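Local coordinates for N-formylglutamate amidohydrolase (Ralstonia eutropha, PDB 2Q7S), which binds a zinc ion and probably hydrolyses N-formylglutamate or a related amide, at residues R188-F193 against E250-L255; A165-N170 against R243-Q248; P99-L104 against L132-V137; R79-P84 against N142-P147. One frame throughout, in Å; residues are numbered along the deposited sequence.

Contact 1 (R188-F193 against E250-L255)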
# COMPACT_ATOMS: atom_id res chain seq x y z
N ARG A 188 0.60 -9.71 22.14
CA ARG A 188 0.81 -8.27 22.09
C ARG A 188 -0.32 -7.54 21.37
O ARG A 188 -0.75 -7.98 20.31
CB ARG A 188 2.07 -7.96 21.26
CG ARG A 188 3.31 -8.61 21.75
CD ARG A 188 4.47 -8.49 20.75
NE ARG A 188 5.60 -9.24 21.28
CZ ARG A 188 5.69 -10.57 21.25
NH1 ARG A 188 4.73 -11.30 20.68
NH2 ARG A 188 6.75 -11.17 21.78
N PRO A 189 -0.66 -6.32 21.83
CA PRO A 189 -1.55 -5.52 20.98
C PRO A 189 -0.91 -5.04 19.69
O PRO A 189 0.30 -4.75 19.62
CB PRO A 189 -1.91 -4.32 21.85
CG PRO A 189 -0.78 -4.19 22.79
CD PRO A 189 -0.25 -5.58 23.03
N LEU A 190 -1.76 -4.92 18.67
CA LEU A 190 -1.42 -4.34 17.40
C LEU A 190 -0.85 -2.94 17.59
O LEU A 190 -1.43 -2.15 18.35
CB LEU A 190 -2.68 -4.26 16.55
CG LEU A 190 -2.44 -3.86 15.13
CD1 LEU A 190 -1.57 -4.92 14.37
CD2 LEU A 190 -3.76 -3.68 14.41
N ALA A 191 0.28 -2.64 16.92
CA ALA A 191 0.94 -1.35 17.07
C ALA A 191 0.18 -0.30 16.26
O ALA A 191 -0.70 -0.61 15.42
CB ALA A 191 2.39 -1.44 16.64
N ASP A 192 0.52 0.96 16.51
CA ASP A 192 -0.06 2.03 15.77
C ASP A 192 0.51 2.05 14.35
O ASP A 192 -0.21 2.41 13.42
CB ASP A 192 0.23 3.36 16.46
CG ASP A 192 -0.46 3.49 17.79
OD1 ASP A 192 -1.57 2.99 17.91
OD2 ASP A 192 0.11 4.14 18.69
N PHE A 193 1.80 1.73 14.22
CA PHE A 193 2.54 1.62 12.94
C PHE A 193 3.17 0.26 12.91
O PHE A 193 3.77 -0.16 13.90
CB PHE A 193 3.65 2.63 12.85
CG PHE A 193 3.18 4.01 12.52
CD1 PHE A 193 2.66 4.82 13.49
CD2 PHE A 193 3.22 4.47 11.20
CE1 PHE A 193 2.16 6.09 13.18
CE2 PHE A 193 2.76 5.78 10.90
CZ PHE A 193 2.24 6.55 11.88
N GLU A 250 2.33 0.47 7.73
CA GLU A 250 0.90 0.27 8.02
C GLU A 250 0.45 1.09 9.23
O GLU A 250 1.06 1.02 10.24
CB GLU A 250 0.64 -1.21 8.32
CG GLU A 250 1.00 -2.16 7.21
CD GLU A 250 -0.17 -2.67 6.44
OE1 GLU A 250 -1.32 -2.31 6.77
OE2 GLU A 250 0.06 -3.41 5.47
N ILE A 251 -0.63 1.86 9.09
CA ILE A 251 -1.17 2.69 10.12
C ILE A 251 -2.49 2.12 10.67
O ILE A 251 -3.47 1.91 9.93
CB ILE A 251 -1.43 4.13 9.54
CG1 ILE A 251 -0.14 4.74 9.00
CG2 ILE A 251 -2.05 5.07 10.54
CD1 ILE A 251 -0.34 6.11 8.43
N ARG A 252 -2.56 1.94 11.99
CA ARG A 252 -3.80 1.53 12.66
C ARG A 252 -4.90 2.61 12.38
O ARG A 252 -4.83 3.75 12.80
CB ARG A 252 -3.55 1.36 14.15
CG ARG A 252 -4.55 0.53 14.94
CD ARG A 252 -3.99 0.19 16.33
NE ARG A 252 -3.75 1.36 17.19
CZ ARG A 252 -4.65 1.86 18.03
NH1 ARG A 252 -5.87 1.35 18.09
NH2 ARG A 252 -4.35 2.88 18.80
N ARG A 253 -5.94 2.19 11.71
CA ARG A 253 -7.01 3.05 11.21
C ARG A 253 -7.71 3.96 12.20
O ARG A 253 -7.99 5.10 11.83
CB ARG A 253 -8.06 2.18 10.46
CG ARG A 253 -7.62 1.86 9.04
CD ARG A 253 -8.50 0.76 8.43
NE ARG A 253 -7.96 0.24 7.19
CZ ARG A 253 -8.47 -0.86 6.60
NH1 ARG A 253 -9.50 -1.45 7.14
NH2 ARG A 253 -7.96 -1.30 5.49
N PRO A 254 -7.98 3.48 13.45
CA PRO A 254 -8.62 4.32 14.47
C PRO A 254 -7.90 5.61 14.72
O PRO A 254 -8.53 6.60 15.10
CB PRO A 254 -8.66 3.44 15.73
CG PRO A 254 -8.64 2.12 15.27
CD PRO A 254 -7.76 2.13 13.99
N LEU A 255 -6.60 5.62 14.46
CA LEU A 255 -5.77 6.81 14.57
C LEU A 255 -6.23 8.00 13.73
O LEU A 255 -5.85 9.12 14.00
CB LEU A 255 -4.32 6.49 14.18
CG LEU A 255 -3.54 5.53 15.08
CD1 LEU A 255 -2.13 5.40 14.55
CD2 LEU A 255 -3.51 6.04 16.49
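D192 and R252 meet twice, once through their side chains and once through their backbones. In the salt bridge the guanidinium approaches side-on: NE and NH2 of R252 both donate to one carboxylate oxygen, OD1 of D192, with NE to OD1 at 2.8 Å and NH2 to OD1 at 2.9 Å. OD1 lies practically in the guanidinium plane, and the carboxylate plane is turned only 27° from it. A bend at chi3 of R252 (63°) turns NE back toward the carboxylate, while NH1 is held by N176. The backbone bond, R252 N to D192 O, is 2.8 Å long and almost straight.

This belongs to the start of an antiparallel pairing within the mixed sheet: F193 opens strand 193-196 and faces I251 of strand 244-252 as a non-hydrogen-bonded pair. CA-H...O contacts flank the pair: F193 CA lies 3.1 Å from E250 O, and I251 CA approaches D192 O.

Apolar packing flanks the polar bonds. F193 and I251 point the same way, CE2 of the ring lying 3.6 Å from I251 CG1, and helix 267-289 covers both through L271 and L275. On the 3-10 turn that follows the strand, L255 places CD1 3.7 Å from CB of D192.

Contact 2 (A165-N170 against R243-Q248); sequences AVWHLN and RRNSLQ
The carbonyl oxygen of V166 is gripped twice by a single residue, N245: its backbone N donates at 2.9 Å to V166 O, and its side-chain ND2 donates at 3.0 Å to the same oxygen, the two arriving from opposite faces of the carbonyl plane. With CG anti to its carbonyl carbon (chi1 -57°), N245 lies alongside W167, amide and indole planes 14° apart. ND2 sits over one indole face toward the rim, 3.4 Å from W167 NE1; both are donors, and the indole N-H turns instead to E204.

On the other face of the sheet, H168 ND1 and S246 OG share a hydrogen bond of 2.7 Å, the hydroxyl lying at the ring edge. D29 holds the far nitrogen, NE2, fixing the imidazole from both ends. Further along the same face, N170 OD1 and Q248 OE1 come within 3.4 Å as two acceptors and make no bond; H172, a zinc ligand, and N85 donate to OD1 of N170, and Q248 NE2 is engaged by E250.

The backbones form a regular parallel ladder, their short axes 17° apart. These are central strands of the mixed sheet: strand 26-30 flanks 166-174 on its other edge, helix 267-289 packs on W167 and L169, and helices 134-163 and 233-237 cover the face bearing H168.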
# COMPACT_ATOMS: atom_id res chain seq x y z
N ALA A 165 20.34 5.48 -6.26
CA ALA A 165 19.72 4.85 -5.12
C ALA A 165 18.24 5.19 -5.20
O ALA A 165 17.84 6.14 -5.87
CB ALA A 165 20.31 5.38 -3.84
N VAL A 166 17.42 4.43 -4.49
CA VAL A 166 16.02 4.74 -4.34
C VAL A 166 15.49 4.19 -3.00
O VAL A 166 15.92 3.15 -2.47
CB VAL A 166 15.20 4.18 -5.56
CG1 VAL A 166 15.25 2.66 -5.61
CG2 VAL A 166 13.76 4.71 -5.55
N TRP A 167 14.56 4.92 -2.44
CA TRP A 167 13.86 4.53 -1.22
C TRP A 167 12.38 4.58 -1.53
O TRP A 167 11.84 5.65 -1.85
CB TRP A 167 14.21 5.47 -0.06
CG TRP A 167 15.62 5.29 0.49
CD1 TRP A 167 15.99 4.53 1.55
CD2 TRP A 167 16.83 5.86 -0.03
NE1 TRP A 167 17.34 4.61 1.74
CE2 TRP A 167 17.88 5.41 0.78
CE3 TRP A 167 17.12 6.69 -1.13
CZ2 TRP A 167 19.20 5.75 0.55
CZ3 TRP A 167 18.43 7.04 -1.36
CH2 TRP A 167 19.46 6.57 -0.52
N HIS A 168 11.76 3.39 -1.53
CA HIS A 168 10.37 3.20 -1.82
C HIS A 168 9.58 2.96 -0.51
O HIS A 168 9.97 2.12 0.26
CB HIS A 168 10.23 2.01 -2.73
CG HIS A 168 8.83 1.53 -2.88
ND1 HIS A 168 8.46 0.22 -2.70
CD2 HIS A 168 7.70 2.21 -3.19
CE1 HIS A 168 7.16 0.10 -2.92
NE2 HIS A 168 6.68 1.29 -3.23
N LEU A 169 8.50 3.72 -0.29
CA LEU A 169 7.54 3.49 0.83
C LEU A 169 6.21 3.01 0.23
O LEU A 169 5.63 3.64 -0.63
CB LEU A 169 7.34 4.71 1.69
CG LEU A 169 8.56 5.45 2.28
CD1 LEU A 169 8.16 6.64 3.19
CD2 LEU A 169 9.48 4.47 3.03
N ASN A 170 5.77 1.85 0.67
CA ASN A 170 4.49 1.24 0.33
C ASN A 170 3.52 1.50 1.51
O ASN A 170 3.75 1.04 2.63
CB ASN A 170 4.77 -0.27 0.08
CG ASN A 170 3.59 -1.01 -0.48
OD1 ASN A 170 3.03 -1.88 0.18
ND2 ASN A 170 3.21 -0.69 -1.70
N ARG A 243 21.38 -0.76 -3.62
CA ARG A 243 20.94 0.57 -3.21
C ARG A 243 19.49 0.90 -3.56
O ARG A 243 19.10 2.08 -3.71
CB ARG A 243 21.91 1.63 -3.70
CG ARG A 243 23.32 1.33 -3.24
CD ARG A 243 24.32 2.29 -3.82
NE ARG A 243 24.00 3.70 -3.58
CZ ARG A 243 23.95 4.28 -2.38
NH1 ARG A 243 24.20 3.59 -1.28
NH2 ARG A 243 23.68 5.56 -2.28
N ARG A 244 18.68 -0.15 -3.66
CA ARG A 244 17.25 -0.05 -3.88
C ARG A 244 16.63 -0.54 -2.58
O ARG A 244 16.98 -1.61 -2.09
CB ARG A 244 16.82 -0.92 -5.05
CG ARG A 244 17.49 -0.59 -6.38
CD ARG A 244 17.38 -1.71 -7.34
NE ARG A 244 17.75 -1.31 -8.70
CZ ARG A 244 16.92 -0.73 -9.57
NH1 ARG A 244 15.67 -0.46 -9.23
NH2 ARG A 244 17.34 -0.40 -10.78
N ASN A 245 15.74 0.25 -2.02
CA ASN A 245 15.18 0.01 -0.69
C ASN A 245 13.67 0.09 -0.74
O ASN A 245 13.11 0.97 -1.37
CB ASN A 245 15.71 1.06 0.31
CG ASN A 245 17.23 1.10 0.37
OD1 ASN A 245 17.85 0.28 1.05
ND2 ASN A 245 17.82 1.98 -0.43
N SER A 246 13.01 -0.81 -0.03
CA SER A 246 11.57 -0.79 0.06
C SER A 246 11.16 -1.10 1.52
O SER A 246 11.68 -2.05 2.21
CB SER A 246 10.97 -1.80 -0.91
OG SER A 246 9.59 -1.62 -1.16
N LEU A 247 10.18 -0.33 1.96
CA LEU A 247 9.59 -0.45 3.30
C LEU A 247 8.05 -0.36 3.24
O LEU A 247 7.52 0.62 2.75
CB LEU A 247 10.15 0.68 4.18
CG LEU A 247 9.69 0.69 5.65
CD1 LEU A 247 10.18 -0.60 6.35
CD2 LEU A 247 10.24 1.97 6.31
N GLN A 248 7.33 -1.37 3.74
CA GLN A 248 5.87 -1.26 3.82
C GLN A 248 5.52 -0.60 5.15
O GLN A 248 6.04 -1.00 6.19
CB GLN A 248 5.24 -2.63 3.70
CG GLN A 248 3.76 -2.63 3.48
CD GLN A 248 3.21 -3.96 3.02
OE1 GLN A 248 3.77 -4.62 2.14
NE2 GLN A 248 2.11 -4.38 3.62

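Contact 3 (P99-L104 against L132-V137); sequences PWPTPL and LTVAEV
P99 touches V134 through its backbone: the carbonyl oxygen P99 O lies 3.5 Å from CG2 of V134, at the first turn of helix 134-163. CB of P99 points away from the helix.

W100 carries most of the contact. Its CG stands anti to the backbone N (chi1 -165°), and the indole presents its six-membered ring to two valines one helical turn apart. CE3 meets CG1 of V134 at 3.8 Å, while CH2, farther round the same ring, meets CG1 of V137 at 3.7 Å. Both methyls approach obliquely; the tryptophan crosses V137 at about a right angle and V134 at a more slanting angle. No hydrogen bond crosses between the two segments; the touch is apolar, beside the short parallel pairing of strands 96-97 and 132-133. Q138 and I141 carry the line of helix contacts onward from W100, and I91 touches it from a neighbouring loop.

P101 follows immediately and adds a lesser touch, CD lying 4.2 Å from CG1 of V134. The same CD rests over one face of the indole, so the proline packs on the tryptophan as well as on the valine.

The helix start receiving these residues is held by its own bonds. T133 OG1 accepts from E136 N at 2.9 Å, and E136 OE1 accepts from T133 N at 3.1 Å; R130 engages the other carboxylate oxygen of E136. That reciprocal pair is a capping box, the classic N-terminal motif of an alpha helix, with T133 as N-cap.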
# COMPACT_ATOMS: atom_id res chain seq x y z
N PRO A 99 -10.04 -21.69 -17.57
CA PRO A 99 -8.65 -21.84 -17.17
C PRO A 99 -7.80 -20.59 -17.52
O PRO A 99 -7.97 -19.97 -18.58
CB PRO A 99 -8.20 -23.04 -17.98
CG PRO A 99 -8.91 -22.82 -19.32
CD PRO A 99 -10.23 -22.11 -18.98
N TRP A 100 -6.87 -20.25 -16.64
CA TRP A 100 -6.00 -19.10 -16.85
C TRP A 100 -4.89 -19.52 -17.82
O TRP A 100 -4.46 -20.67 -17.78
CB TRP A 100 -5.41 -18.68 -15.53
CG TRP A 100 -4.78 -17.35 -15.51
CD1 TRP A 100 -3.45 -17.08 -15.33
CD2 TRP A 100 -5.43 -16.07 -15.64
NE1 TRP A 100 -3.24 -15.75 -15.31
CE2 TRP A 100 -4.43 -15.09 -15.52
CE3 TRP A 100 -6.76 -15.67 -15.83
CZ2 TRP A 100 -4.70 -13.73 -15.60
CZ3 TRP A 100 -7.03 -14.30 -15.86
CH2 TRP A 100 -6.03 -13.36 -15.78
N PRO A 101 -4.47 -18.63 -18.73
CA PRO A 101 -3.52 -19.04 -19.77
C PRO A 101 -2.11 -19.47 -19.30
O PRO A 101 -1.40 -20.14 -20.05
CB PRO A 101 -3.43 -17.81 -20.67
CG PRO A 101 -3.87 -16.70 -19.86
CD PRO A 101 -4.91 -17.25 -18.95
N THR A 102 -1.74 -19.01 -18.11
CA THR A 102 -0.41 -19.18 -17.52
C THR A 102 -0.53 -19.73 -16.10
O THR A 102 -1.64 -19.76 -15.52
CB THR A 102 0.33 -17.80 -17.48
OG1 THR A 102 -0.52 -16.81 -16.92
CG2 THR A 102 0.75 -17.35 -18.91
N PRO A 103 0.60 -20.22 -15.54
CA PRO A 103 0.60 -20.74 -14.18
C PRO A 103 0.19 -19.71 -13.13
O PRO A 103 0.61 -18.53 -13.17
CB PRO A 103 2.06 -21.17 -13.96
CG PRO A 103 2.65 -21.25 -15.27
CD PRO A 103 1.93 -20.36 -16.17
N LEU A 104 -0.63 -20.17 -12.18
CA LEU A 104 -1.07 -19.36 -11.06
C LEU A 104 -0.40 -19.88 -9.80
O LEU A 104 -0.12 -21.07 -9.70
CB LEU A 104 -2.59 -19.41 -10.94
CG LEU A 104 -3.30 -18.62 -12.06
CD1 LEU A 104 -4.81 -18.71 -11.94
CD2 LEU A 104 -2.86 -17.21 -12.01
N LEU A 132 -15.80 -15.33 -11.93
CA LEU A 132 -15.42 -14.28 -12.86
C LEU A 132 -14.84 -14.93 -14.10
O LEU A 132 -14.28 -16.02 -14.05
CB LEU A 132 -14.44 -13.28 -12.23
CG LEU A 132 -14.75 -12.85 -10.79
CD1 LEU A 132 -13.88 -11.68 -10.41
CD2 LEU A 132 -16.19 -12.48 -10.60
N THR A 133 -15.04 -14.30 -15.24
CA THR A 133 -14.49 -14.88 -16.46
C THR A 133 -12.99 -14.57 -16.52
O THR A 133 -12.51 -13.62 -15.86
CB THR A 133 -15.21 -14.40 -17.74
OG1 THR A 133 -14.94 -13.02 -17.93
CG2 THR A 133 -16.73 -14.66 -17.66
N VAL A 134 -12.25 -15.37 -17.28
CA VAL A 134 -10.85 -15.05 -17.55
C VAL A 134 -10.74 -13.64 -18.17
O VAL A 134 -10.00 -12.78 -17.68
CB VAL A 134 -10.20 -16.14 -18.40
CG1 VAL A 134 -8.82 -15.68 -18.99
CG2 VAL A 134 -10.01 -17.37 -17.57
N ALA A 135 -11.55 -13.39 -19.20
CA ALA A 135 -11.60 -12.12 -19.92
C ALA A 135 -11.82 -10.93 -19.01
O ALA A 135 -11.17 -9.91 -19.16
CB ALA A 135 -12.70 -12.20 -21.07
N GLU A 136 -12.73 -11.07 -18.04
CA GLU A 136 -13.08 -10.00 -17.15
C GLU A 136 -11.91 -9.61 -16.23
O GLU A 136 -11.61 -8.42 -16.01
CB GLU A 136 -14.36 -10.41 -16.39
CG GLU A 136 -14.42 -10.14 -14.95
CD GLU A 136 -15.77 -10.53 -14.35
OE1 GLU A 136 -16.40 -11.52 -14.83
OE2 GLU A 136 -16.17 -9.82 -13.39
N VAL A 137 -11.20 -10.61 -15.73
CA VAL A 137 -10.09 -10.38 -14.89
C VAL A 137 -8.94 -9.80 -15.73
O VAL A 137 -8.29 -8.85 -15.34
CB VAL A 137 -9.72 -11.70 -14.15
CG1 VAL A 137 -8.35 -11.60 -13.44
CG2 VAL A 137 -10.85 -12.03 -13.16

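Contact 4 (R79-P84 against N142-P147)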
# COMPACT_ATOMS: atom_id res chain seq x y z
N ARG A 79 -9.08 -1.52 -4.17
CA ARG A 79 -8.27 -2.72 -4.08
C ARG A 79 -9.08 -4.01 -4.06
O ARG A 79 -8.52 -5.06 -4.41
CB ARG A 79 -7.33 -2.67 -2.87
CG ARG A 79 -7.96 -2.76 -1.55
CD ARG A 79 -8.06 -4.16 -1.04
NE ARG A 79 -6.82 -4.78 -0.62
CZ ARG A 79 -6.33 -4.83 0.62
NH1 ARG A 79 -6.93 -4.22 1.63
NH2 ARG A 79 -5.21 -5.48 0.85
N VAL A 80 -10.36 -3.92 -3.60
CA VAL A 80 -11.29 -5.05 -3.63
C VAL A 80 -11.77 -5.37 -5.05
O VAL A 80 -12.37 -6.42 -5.28
CB VAL A 80 -12.52 -4.79 -2.73
CG1 VAL A 80 -13.51 -5.93 -2.86
CG2 VAL A 80 -12.09 -4.61 -1.27
N TYR A 81 -11.52 -4.46 -5.99
CA TYR A 81 -11.77 -4.67 -7.42
C TYR A 81 -10.58 -5.33 -8.09
O TYR A 81 -10.69 -6.39 -8.76
CB TYR A 81 -12.09 -3.36 -8.08
CG TYR A 81 -12.44 -3.41 -9.55
CD1 TYR A 81 -13.68 -3.90 -9.98
CD2 TYR A 81 -11.56 -2.92 -10.50
CE1 TYR A 81 -14.03 -3.89 -11.32
CE2 TYR A 81 -11.89 -2.96 -11.86
CZ TYR A 81 -13.12 -3.41 -12.26
OH TYR A 81 -13.47 -3.41 -13.60
N ILE A 82 -9.41 -4.71 -7.94
CA ILE A 82 -8.17 -5.38 -8.19
C ILE A 82 -7.12 -4.76 -7.31
O ILE A 82 -7.11 -3.55 -7.09
CB ILE A 82 -7.79 -5.37 -9.68
CG1 ILE A 82 -6.55 -6.23 -9.92
CG2 ILE A 82 -7.70 -3.94 -10.25
CD1 ILE A 82 -6.29 -6.52 -11.48
N ASP A 83 -6.25 -5.60 -6.76
CA ASP A 83 -5.32 -5.18 -5.71
C ASP A 83 -3.93 -5.02 -6.31
O ASP A 83 -3.28 -6.03 -6.54
CB ASP A 83 -5.26 -6.23 -4.63
CG ASP A 83 -4.44 -5.80 -3.46
OD1 ASP A 83 -3.60 -4.88 -3.59
OD2 ASP A 83 -4.66 -6.38 -2.37
N PRO A 84 -3.46 -3.77 -6.50
CA PRO A 84 -2.14 -3.61 -7.08
C PRO A 84 -0.95 -4.11 -6.27
O PRO A 84 0.13 -4.17 -6.83
CB PRO A 84 -2.00 -2.09 -7.30
CG PRO A 84 -3.29 -1.50 -6.96
CD PRO A 84 -4.07 -2.46 -6.19
N ASN A 142 -5.51 -5.08 -17.32
CA ASN A 142 -5.04 -4.13 -18.33
C ASN A 142 -5.39 -2.66 -18.05
O ASN A 142 -4.57 -1.78 -18.24
CB ASN A 142 -5.57 -4.52 -19.73
CG ASN A 142 -5.02 -5.83 -20.19
OD1 ASN A 142 -3.97 -6.25 -19.72
ND2 ASN A 142 -5.73 -6.49 -21.12
N ARG A 143 -6.63 -2.42 -17.62
CA ARG A 143 -7.13 -1.09 -17.44
C ARG A 143 -6.69 -0.42 -16.15
O ARG A 143 -6.57 0.79 -16.13
CB ARG A 143 -8.65 -1.08 -17.49
CG ARG A 143 -9.23 -1.63 -18.75
CD ARG A 143 -10.74 -1.99 -18.54
NE ARG A 143 -11.38 -2.43 -19.76
CZ ARG A 143 -12.65 -2.83 -19.85
NH1 ARG A 143 -13.43 -2.85 -18.77
NH2 ARG A 143 -13.14 -3.21 -21.02
N TYR A 144 -6.49 -1.18 -15.06
CA TYR A 144 -6.24 -0.61 -13.77
C TYR A 144 -4.86 -0.99 -13.21
O TYR A 144 -4.06 -0.13 -12.83
CB TYR A 144 -7.38 -0.93 -12.78
CG TYR A 144 -8.73 -0.50 -13.24
CD1 TYR A 144 -9.23 0.75 -12.94
CD2 TYR A 144 -9.53 -1.34 -14.01
CE1 TYR A 144 -10.47 1.13 -13.38
CE2 TYR A 144 -10.76 -0.96 -14.44
CZ TYR A 144 -11.23 0.26 -14.13
OH TYR A 144 -12.45 0.61 -14.56
N TYR A 145 -4.55 -2.26 -13.16
CA TYR A 145 -3.29 -2.71 -12.56
C TYR A 145 -2.05 -2.30 -13.34
O TYR A 145 -1.10 -1.75 -12.77
CB TYR A 145 -3.33 -4.23 -12.43
CG TYR A 145 -2.15 -4.86 -11.72
CD1 TYR A 145 -0.95 -5.10 -12.38
CD2 TYR A 145 -2.27 -5.28 -10.42
CE1 TYR A 145 0.12 -5.73 -11.71
CE2 TYR A 145 -1.22 -5.91 -9.78
CZ TYR A 145 -0.05 -6.09 -10.39
OH TYR A 145 0.96 -6.75 -9.69
N ARG A 146 -2.05 -2.60 -14.64
CA ARG A 146 -0.85 -2.37 -15.45
C ARG A 146 -0.45 -0.89 -15.50
O ARG A 146 0.71 -0.56 -15.34
CB ARG A 146 -1.03 -2.95 -16.85
CG ARG A 146 -1.02 -4.52 -16.90
CD ARG A 146 -0.81 -5.00 -18.34
NE ARG A 146 -1.29 -6.35 -18.52
CZ ARG A 146 -0.60 -7.45 -18.27
NH1 ARG A 146 0.60 -7.38 -17.76
NH2 ARG A 146 -1.15 -8.63 -18.49
N PRO A 147 -1.40 0.03 -15.74
CA PRO A 147 -1.07 1.46 -15.63
C PRO A 147 -0.52 1.89 -14.30
O PRO A 147 0.48 2.62 -14.26
CB PRO A 147 -2.40 2.14 -15.92
CG PRO A 147 -3.11 1.22 -16.72
CD PRO A 147 -2.78 -0.13 -16.18
O HOH W 1 -12.32 -3.90 -16.17
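Y81 turns its ring edge toward one face of Y144, a T-shaped stack with planes 84° apart and centroids 5.1 Å apart. The touching atom of Y81 is CE2, 3.5 Å from Y144 CE2. R140 makes a cation-pi contact with Y81, and F77 meets the ring of Y144. The pair joins the loop after strand 71-75 to helix 134-163, the long helix that leads into strand 166-174, at a wider pi-type turn. Around the ring of Y145, D83 O sits at the edge near the plane, while P84 CA approaches obliquely, 3.7 Å from Y145 CE2; H149 stacks on this ring and R86 O accepts from its hydroxyl.

Between the two tyrosines of the helix, I82 sends out both branches. CG2 meets CB of Y144 and CD1 reaches CB of Y145, each at 3.9 Å. CG1 is anti to the backbone N (chi1 -173°), and chi2, 168°, extends CD1 to Y145.

D83 turns away from the helix toward the metal site: OD1 bonds to H32, a zinc ligand, and R79 NE donates to OD2 at 3.2 Å. This second-shell carboxylate may therefore help orient that histidine. At the outer end, Y81 OH bonds to D40 and accepts from a water at 2.9 Å, which in turn accepts a weak bond from R143 NH1.

In the fold
Contacts 1 and 2 are consecutive on strand 244-252, their centres about 22 Å apart: contact 2 pairs it in parallel with strand 166-174, whereas contact 1 brings the start of strand 193-196 to its other edge. Contacts 3 and 4 share helix 134-163, with centres about 15 Å apart, and that helix leads directly into the strand 166-174 of contact 2. Three contacts border the zinc site formed by H32, D55 and H172. The nearest side-chain approaches to the metal are about 5 Å from E250 in contact 1, 6 Å from Q248 in contact 2 and 7 Å from D83 in contact 4. Contact 3 lies on the surface, away from the site.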